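Local coordinates for protein formate dehydrogenase (Staphylococcus aureus, PDB 6TTB) that binds NAD on a Rossmann-type domain and probably catalyses the NAD-dependent oxidation of formate to carbon dioxide, at residues L113-V119 with I134-T140. Sequence-based numbering, arbitrary orientation.
Sequences LAITAGV and IGVVEVT. With NAD (nicotinamide-adenine-dinucleotide), chain C.
Strands 113-116 and 135-138 run parallel, their axes approaching to 4.7 Å at 16°, in a beta-alpha-beta unit whose crossover carries helix 126-131. Both are extended (phi -90 to -146°, psi 105 to 176°); 135-138 is an outermost strand, within this chain, of a five-stranded parallel sheet separate from the seven-stranded sheet of the NAD-binding domain. Register pairs Leu113 with Gly135, Ala114 with Val136 and Ile115 with Val137. Three backbone hydrogen bonds fix it, Ala114 N to Gly135 O (2.8 Å), Val137 N to Ala114 O (3.2 Å) and Thr116 N to Val137 O (2.9 Å), with N-H...O angles of 163° to 176°. Val137, Glu138 and Val119 have the largest buried areas, 67 Å² each. Val137 (chi1 m) sets CG1 4.1 Å from Leu113 CD1 and CG2 4.2 Å from Ile115 CG2; on this face Leu113 and Ile115 also meet helix 330-348. Leu113 (chi1 t, chi2 p) brings CD1 to 3.3 Å from Gly135 O. The other face holds Ala114, Val136, Thr116 and Glu138; Thr116 CB packs 3.4 Å from Glu138 CB. An inverse gamma turn centred on Ala117 then bends the backbone, and Gly118 adopts phi/psi 140/-147, where a CB would jam against the preceding carbonyl. Gly118 O accepts a hydrogen bond from Val139 N (2.8 Å), linking the segments after the turn. Val119 (chi1 t) sets CG2 3.3 Å from Val139 O and CG1 3.7 Å from NAD C6N. Glu138 (chi1 p, chi2 t) lays its chain by Val119, OE2 3.6 Å from Val119 CG1, and hydrogen-bonds through OE1 to Ser121 OG, which also pairs with Thr116 OG1. Backbone bonding and apolar packing thus give way to a polar cluster, with Val119 offering the nicotinamide ring an apolar contact.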
# COMPACT_ATOMS: atom_id res chain seq x y z
N LEU A 113 10.23 -28.08 -25.33
CA LEU A 113 9.87 -26.69 -25.01
C LEU A 113 9.22 -26.61 -23.64
O LEU A 113 8.20 -27.27 -23.34
CB LEU A 113 8.99 -26.09 -26.12
CG LEU A 113 8.80 -24.57 -26.06
CD1 LEU A 113 10.08 -23.82 -25.81
CD2 LEU A 113 8.03 -23.98 -27.30
N ALA A 114 9.86 -25.83 -22.78
CA ALA A 114 9.28 -25.52 -21.49
C ALA A 114 8.84 -24.06 -21.48
O ALA A 114 9.66 -23.14 -21.50
CB ALA A 114 10.29 -25.79 -20.41
N ILE A 115 7.53 -23.86 -21.51
CA ILE A 115 7.03 -22.49 -21.52
C ILE A 115 6.68 -22.11 -20.09
O ILE A 115 6.00 -22.87 -19.40
CB ILE A 115 5.78 -22.41 -22.41
CG1 ILE A 115 5.99 -23.05 -23.78
CG2 ILE A 115 5.30 -20.98 -22.51
CD1 ILE A 115 4.74 -22.98 -24.55
N THR A 116 7.16 -20.93 -19.69
CA THR A 116 6.75 -20.31 -18.46
C THR A 116 5.54 -19.38 -18.72
O THR A 116 5.68 -18.25 -19.19
CB THR A 116 7.91 -19.46 -17.90
OG1 THR A 116 9.13 -20.19 -17.65
CG2 THR A 116 7.50 -18.67 -16.69
N ALA A 117 4.34 -19.82 -18.31
CA ALA A 117 3.19 -18.93 -18.42
C ALA A 117 3.36 -17.76 -17.46
O ALA A 117 2.74 -17.71 -16.44
CB ALA A 117 1.88 -19.66 -18.17
N GLY A 118 4.10 -16.77 -17.89
CA GLY A 118 4.39 -15.63 -17.08
C GLY A 118 5.84 -15.24 -17.31
O GLY A 118 6.39 -15.50 -18.40
N VAL A 119 6.46 -14.72 -16.25
CA VAL A 119 7.87 -14.45 -16.25
C VAL A 119 8.54 -15.06 -15.00
O VAL A 119 8.17 -14.77 -13.86
CB VAL A 119 8.08 -12.93 -16.40
CG1 VAL A 119 9.42 -12.47 -15.86
CG2 VAL A 119 7.95 -12.56 -17.87
N ILE A 134 16.43 -28.83 -24.76
CA ILE A 134 15.10 -28.28 -24.52
C ILE A 134 15.20 -26.74 -24.52
O ILE A 134 16.08 -26.19 -23.90
CB ILE A 134 14.66 -28.76 -23.13
CG1 ILE A 134 14.33 -30.24 -23.10
CG2 ILE A 134 13.55 -27.91 -22.52
CD1 ILE A 134 14.61 -30.79 -21.74
N GLY A 135 14.23 -26.07 -25.16
CA GLY A 135 14.14 -24.62 -25.16
C GLY A 135 13.31 -24.14 -23.99
O GLY A 135 12.37 -24.83 -23.59
N VAL A 136 13.61 -22.96 -23.50
CA VAL A 136 12.90 -22.40 -22.36
C VAL A 136 12.55 -20.94 -22.65
O VAL A 136 13.44 -20.10 -22.92
CB VAL A 136 13.76 -22.49 -21.10
CG1 VAL A 136 13.19 -21.70 -19.97
CG2 VAL A 136 14.00 -23.96 -20.71
N VAL A 137 11.25 -20.62 -22.54
CA VAL A 137 10.78 -19.31 -22.94
C VAL A 137 9.72 -18.90 -21.98
O VAL A 137 8.85 -19.69 -21.65
CB VAL A 137 10.23 -19.29 -24.38
CG1 VAL A 137 11.22 -19.90 -25.32
CG2 VAL A 137 8.93 -20.05 -24.45
N GLU A 138 9.75 -17.62 -21.61
CA GLU A 138 8.70 -17.02 -20.83
C GLU A 138 8.17 -15.84 -21.64
O GLU A 138 8.70 -15.57 -22.71
CB GLU A 138 9.24 -16.71 -19.41
CG GLU A 138 10.27 -15.56 -19.31
CD GLU A 138 11.15 -15.53 -18.03
OE1 GLU A 138 11.31 -16.57 -17.35
OE2 GLU A 138 11.78 -14.49 -17.77
N VAL A 139 7.12 -15.16 -21.13
CA VAL A 139 6.36 -14.10 -21.80
C VAL A 139 6.85 -12.72 -21.32
O VAL A 139 6.17 -11.96 -20.61
CB VAL A 139 4.88 -14.26 -21.46
CG1 VAL A 139 4.02 -13.32 -22.30
CG2 VAL A 139 4.43 -15.72 -21.61
N THR A 140 8.03 -12.35 -21.75
CA THR A 140 8.60 -11.09 -21.34
C THR A 140 7.57 -10.00 -21.60
O THR A 140 6.90 -9.99 -22.61
CB THR A 140 9.98 -10.92 -21.97
OG1 THR A 140 10.61 -12.21 -21.83
CG2 THR A 140 10.84 -9.88 -21.29
PA NAD C . 14.76 -6.26 -16.44
O1A NAD C . 15.74 -7.14 -17.14
O2A NAD C . 14.06 -5.13 -17.16
O5B NAD C . 15.38 -5.74 -15.05
C5B NAD C . 16.57 -6.33 -14.48
C4B NAD C . 17.66 -5.28 -14.48
O4B NAD C . 18.46 -5.50 -13.31
C3B NAD C . 18.60 -5.31 -15.70
O3B NAD C . 18.45 -4.24 -16.63
C2B NAD C . 20.02 -5.34 -15.11
O2B NAD C . 20.85 -4.30 -15.60
C1B NAD C . 19.82 -5.28 -13.59
N9A NAD C . 20.66 -6.24 -12.87
C8A NAD C . 21.36 -7.30 -13.42
N7A NAD C . 22.16 -7.90 -12.56
C5A NAD C . 22.06 -7.13 -11.40
C6A NAD C . 22.71 -7.20 -10.13
N6A NAD C . 23.67 -8.05 -9.82
N1A NAD C . 22.42 -6.22 -9.23
C2A NAD C . 21.48 -5.32 -9.55
N3A NAD C . 20.78 -5.18 -10.68
C4A NAD C . 21.12 -6.11 -11.58
O3 NAD C . 13.66 -7.18 -15.85
PN NAD C . 12.31 -6.63 -15.29
O1N NAD C . 11.29 -6.84 -16.38
O2N NAD C . 12.52 -5.25 -14.74
O5D NAD C . 12.06 -7.68 -14.08
C5D NAD C . 12.51 -7.33 -12.73
C4D NAD C . 12.45 -8.58 -11.92
O4D NAD C . 11.09 -8.73 -11.44
C3D NAD C . 12.80 -9.85 -12.74
O3D NAD C . 14.02 -10.44 -12.34
C2D NAD C . 11.58 -10.76 -12.58
O2D NAD C . 11.85 -12.09 -12.17
C1D NAD C . 10.71 -10.08 -11.54
N1N NAD C . 9.30 -10.16 -11.96
C2N NAD C . 8.33 -10.74 -11.08
C3N NAD C . 6.97 -10.82 -11.47
C7N NAD C . 5.90 -11.15 -10.44
O7N NAD C . 4.85 -11.67 -10.82
N7N NAD C . 6.11 -10.85 -9.14
C4N NAD C . 6.65 -10.54 -12.85
C5N NAD C . 7.63 -10.01 -13.71
C6N NAD C . 8.95 -9.85 -13.26